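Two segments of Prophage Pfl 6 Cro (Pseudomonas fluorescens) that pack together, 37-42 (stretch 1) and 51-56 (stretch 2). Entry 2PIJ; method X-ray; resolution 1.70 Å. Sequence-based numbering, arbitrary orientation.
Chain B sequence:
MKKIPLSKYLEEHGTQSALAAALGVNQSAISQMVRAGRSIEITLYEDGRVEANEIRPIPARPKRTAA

Stretch 1 (37-42) GRSIEI
Stretch 2 (51-56) EANEIR

The strongest side-chain link is the salt bridge between R38 and E54. R38 NE donates to E54 OE2 at 3.0 Å, with the carboxylate oxygen at the guanidinium edge and near its plane. R38 NH2 adds a weak hydrogen bond to E54 OE1 at 3.3 Å. The CA-to-CB bond of R38 points sideways, but chi1 m, chi2 t, chi3 p and chi4 179° bring the guanidinium to its partner. E54 answers with chi1 t, chi2 t and chi3 39°. This pairing offsets the charge of a buried glutamate. R56 NH1 lies 4.0 Å from E54 OE1, a long salt bridge within stretch 2. Water 1 accepts from S39 N at 2.6 Å and donates to E54 OE2 at 2.8 Å.

The backbones form an antiparallel pair, with strand directions 148° apart and axes 4.6 Å apart at closest approach. Strand 40-42 lies against strand 51-56. E41 and N53 are the hydrogen-bonded pair, CA to CA 5.4 Å. E41 N donates to N53 O at 2.8 Å and nearly straight, 174°; N53 N returns a bond to E41 O at 3.1 Å. Before the strand, I55 N donates to S39 O at 2.9 Å. I40 with E54 and I42 with A52 are non-hydrogen-bonded pairs. Their CA atoms approach carbonyls instead: E54 CA to S39 O is 3.3 Å, and I40 CA to N53 O is 3.4 Å.

Phi/psi are extended through the paired strands, near -103/131 at I40, -113/130 at E41 and -149/139 at N53. G37 (52/41) is the first residue out of a helix, in a Schellman motif. Its positive phi suits glycine, and it does not touch stretch 2. R38 (-70/147) and S39 (-81/80) lead into the strand.

I40, I42, A52 and E54 share one face. Both isoleucines are m,m and buried. I42 CD1 reaches A52 CB at 3.7 Å, while I40 CG2 is 4.4 Å from the same CB. The small alanine thus meets both isoleucines. I40 CD1 also packs on E54 CB at 3.7 Å, so the glutamate contributes carbon as well as charge.

E41 (t,t, chi3 74°) and N53 (chi1 m, chi2 -73°) share the other face and are partly exposed, as suits polar side chains. Water 2 joins them, donating to E41 O at 2.7 Å and E41 OE1 at 2.9 Å and accepting from N53 ND2 at 3.0 Å. I55 (m,m) brings CD1 to 4.4 Å from E41 CB. Together the stretches bury 457 Å².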

ATOM      1  N   GLY B  37       1.566  -6.438 -13.745  1.00 48.44           N
ATOM      2  CA  GLY B  37       1.262  -5.016 -13.494  1.00 45.59           C
ATOM      3  C   GLY B  37       0.769  -4.749 -12.075  1.00 42.80           C
ATOM      4  O   GLY B  37      -0.195  -3.994 -11.851  1.00 42.82           O
ATOM      5  N   ARG B  38       1.401  -5.399 -11.105  1.00 40.15           N
ATOM      6  CA  ARG B  38       1.026  -5.196  -9.737  1.00 37.62           C
ATOM      7  C   ARG B  38       1.423  -3.794  -9.271  1.00 34.64           C
ATOM      8  O   ARG B  38       2.431  -3.237  -9.739  1.00 34.73           O
ATOM      9  CB  ARG B  38       1.613  -6.304  -8.858  1.00 37.42           C
ATOM     10  CG  ARG B  38       0.939  -7.671  -9.137  1.00 40.09           C
ATOM     11  CD  ARG B  38       1.755  -8.841  -8.522  1.00 41.80           C
ATOM     12  NE  ARG B  38       1.906  -8.712  -7.070  1.00 42.27           N
ATOM     13  CZ  ARG B  38       2.536  -9.583  -6.288  1.00 46.97           C
ATOM     14  NH1 ARG B  38       3.063 -10.705  -6.793  1.00 49.41           N
ATOM     15  NH2 ARG B  38       2.601  -9.358  -4.975  1.00 50.04           N
ATOM     16  N   SER B  39       0.634  -3.192  -8.378  1.00 34.28           N
ATOM     17  CA  SER B  39       0.962  -1.826  -7.933  1.00 32.27           C
ATOM     18  C   SER B  39       2.051  -1.831  -6.854  1.00 28.14           C
ATOM     19  O   SER B  39       1.774  -1.687  -5.666  1.00 29.80           O
ATOM     20  CB  SER B  39      -0.269  -0.979  -7.507  1.00 34.50           C
ATOM     21  OG  SER B  39      -0.839  -0.277  -8.645  1.00 39.00           O
ATOM     22  N   ILE B  40       3.303  -1.958  -7.280  1.00 25.44           N
ATOM     23  CA  ILE B  40       4.404  -2.051  -6.332  1.00 22.88           C
ATOM     24  C   ILE B  40       5.149  -0.717  -6.260  1.00 23.78           C
ATOM     25  O   ILE B  40       5.516  -0.124  -7.296  1.00 26.53           O
ATOM     26  CB  ILE B  40       5.380  -3.240  -6.732  1.00 22.21           C
ATOM     27  CG1 ILE B  40       4.672  -4.628  -6.951  1.00 24.71           C
ATOM     28  CG2 ILE B  40       6.572  -3.280  -5.764  1.00 22.71           C
ATOM     29  CD1 ILE B  40       4.136  -5.342  -5.734  1.00 24.61           C
ATOM     30  N   GLU B  41       5.368  -0.239  -5.018  1.00 23.21           N
ATOM     31  CA  GLU B  41       6.043   1.000  -4.733  1.00 24.95           C
ATOM     32  C   GLU B  41       7.369   0.680  -4.047  1.00 24.81           C
ATOM     33  O   GLU B  41       7.460  -0.132  -3.111  1.00 25.36           O
ATOM     34  CB  GLU B  41       5.155   1.899  -3.870  1.00 24.67           C
ATOM     35  CG  GLU B  41       5.810   3.253  -3.483  1.00 27.25           C
ATOM     36  CD  GLU B  41       5.147   3.881  -2.302  1.00 32.34           C
ATOM     37  OE1 GLU B  41       5.343   3.398  -1.151  1.00 30.89           O
ATOM     38  OE2 GLU B  41       4.460   4.891  -2.496  1.00 38.10           O
ATOM     39  N   ILE B  42       8.425   1.271  -4.564  1.00 24.52           N
ATOM     40  CA  ILE B  42       9.723   1.089  -3.984  1.00 24.36           C
ATOM     41  C   ILE B  42      10.108   2.336  -3.122  1.00 25.54           C
ATOM     42  O   ILE B  42      10.049   3.469  -3.566  1.00 27.84           O
ATOM     43  CB  ILE B  42      10.802   0.834  -5.095  1.00 24.74           C
ATOM     44  CG1 ILE B  42      10.450  -0.411  -5.943  1.00 27.23           C
ATOM     45  CG2 ILE B  42      12.198   0.753  -4.450  1.00 25.70           C
ATOM     46  CD1 ILE B  42      10.445  -1.748  -5.203  1.00 25.06           C
ATOM     47  N   GLU B  51      12.886  -0.699   0.630  1.00 25.06           N
ATOM     48  CA  GLU B  51      11.683  -1.452   0.942  1.00 23.92           C
ATOM     49  C   GLU B  51      10.729  -1.500  -0.245  1.00 22.80           C
ATOM     50  O   GLU B  51      10.799  -0.672  -1.159  1.00 27.25           O
ATOM     51  CB  GLU B  51      10.936  -0.914   2.161  1.00 21.18           C
ATOM     52  CG  GLU B  51      11.746  -0.942   3.437  1.00 24.23           C
ATOM     53  CD  GLU B  51      10.963  -0.499   4.632  1.00 26.45           C
ATOM     54  OE1 GLU B  51      10.236   0.501   4.538  1.00 30.08           O
ATOM     55  OE2 GLU B  51      11.167  -1.112   5.694  1.00 37.29           O
ATOM     56  N   ALA B  52       9.830  -2.450  -0.206  1.00 22.49           N
ATOM     57  CA  ALA B  52       8.849  -2.614  -1.308  1.00 22.27           C
ATOM     58  C   ALA B  52       7.487  -2.906  -0.640  1.00 20.94           C
ATOM     59  O   ALA B  52       7.416  -3.677   0.330  1.00 21.03           O
ATOM     60  CB  ALA B  52       9.255  -3.701  -2.342  1.00 24.85           C
ATOM     61  N   ASN B  53       6.433  -2.403  -1.274  1.00 20.56           N
ATOM     62  CA  ASN B  53       5.037  -2.525  -0.798  1.00 20.24           C
ATOM     63  C   ASN B  53       4.135  -2.555  -2.005  1.00 21.45           C
ATOM     64  O   ASN B  53       4.308  -1.792  -2.964  1.00 25.03           O
ATOM     65  CB  ASN B  53       4.649  -1.287   0.076  1.00 18.81           C
ATOM     66  CG  ASN B  53       5.358  -1.269   1.407  1.00 21.69           C
ATOM     67  OD1 ASN B  53       5.033  -2.065   2.294  1.00 24.05           O
ATOM     68  ND2 ASN B  53       6.257  -0.297   1.588  1.00 19.68           N
ATOM     69  N   GLU B  54       3.148  -3.407  -1.961  1.00 21.77           N
ATOM     70  CA  GLU B  54       2.072  -3.394  -2.913  1.00 23.99           C
ATOM     71  C   GLU B  54       0.978  -2.504  -2.308  1.00 23.76           C
ATOM     72  O   GLU B  54       0.618  -2.691  -1.100  1.00 23.98           O
ATOM     73  CB  GLU B  54       1.554  -4.814  -3.074  1.00 26.19           C
ATOM     74  CG  GLU B  54       0.465  -4.995  -4.141  1.00 28.27           C
ATOM     75  CD  GLU B  54       0.263  -6.468  -4.505  1.00 38.15           C
ATOM     76  OE1 GLU B  54       0.313  -7.340  -3.607  1.00 42.61           O
ATOM     77  OE2 GLU B  54       0.054  -6.762  -5.704  1.00 44.84           O
ATOM     78  N   ILE B  55       0.497  -1.547  -3.086  1.00 25.38           N
ATOM     79  CA  ILE B  55      -0.672  -0.729  -2.720  1.00 23.42           C
ATOM     80  C   ILE B  55      -1.932  -1.289  -3.390  1.00 26.21           C
ATOM     81  O   ILE B  55      -2.096  -1.248  -4.621  1.00 29.50           O
ATOM     82  CB  ILE B  55      -0.533   0.787  -3.129  1.00 25.76           C
ATOM     83  CG1 ILE B  55       0.812   1.427  -2.814  1.00 28.86           C
ATOM     84  CG2 ILE B  55      -1.595   1.630  -2.502  1.00 24.24           C
ATOM     85  CD1 ILE B  55       1.611   1.034  -1.453  1.00 31.05           C
ATOM     86  N   ARG B  56      -2.809  -1.825  -2.556  1.00 26.10           N
ATOM     87  CA  ARG B  56      -4.020  -2.475  -3.037  1.00 30.23           C
ATOM     88  C   ARG B  56      -5.279  -1.702  -2.682  1.00 27.03           C
ATOM     89  O   ARG B  56      -5.554  -1.495  -1.515  1.00 27.02           O
ATOM     90  CB  ARG B  56      -4.093  -3.884  -2.428  1.00 35.98           C
ATOM     91  CG  ARG B  56      -2.870  -4.765  -2.760  1.00 42.33           C
ATOM     92  CD  ARG B  56      -3.330  -6.110  -3.323  1.00 56.65           C
ATOM     93  NE  ARG B  56      -4.292  -6.745  -2.428  1.00 60.42           N
ATOM     94  CZ  ARG B  56      -4.170  -7.978  -1.946  1.00 77.44           C
ATOM     95  NH1 ARG B  56      -3.129  -8.747  -2.270  1.00 84.12           N
ATOM     96  NH2 ARG B  56      -5.118  -8.454  -1.145  1.00 85.27           N
TER
HETATM   97  O   HOH W   1      -1.115  -4.923  -7.399  1.00 36.52           O
HETATM   98  O   HOH W   2       7.173   1.226  -0.767  1.00 22.30           O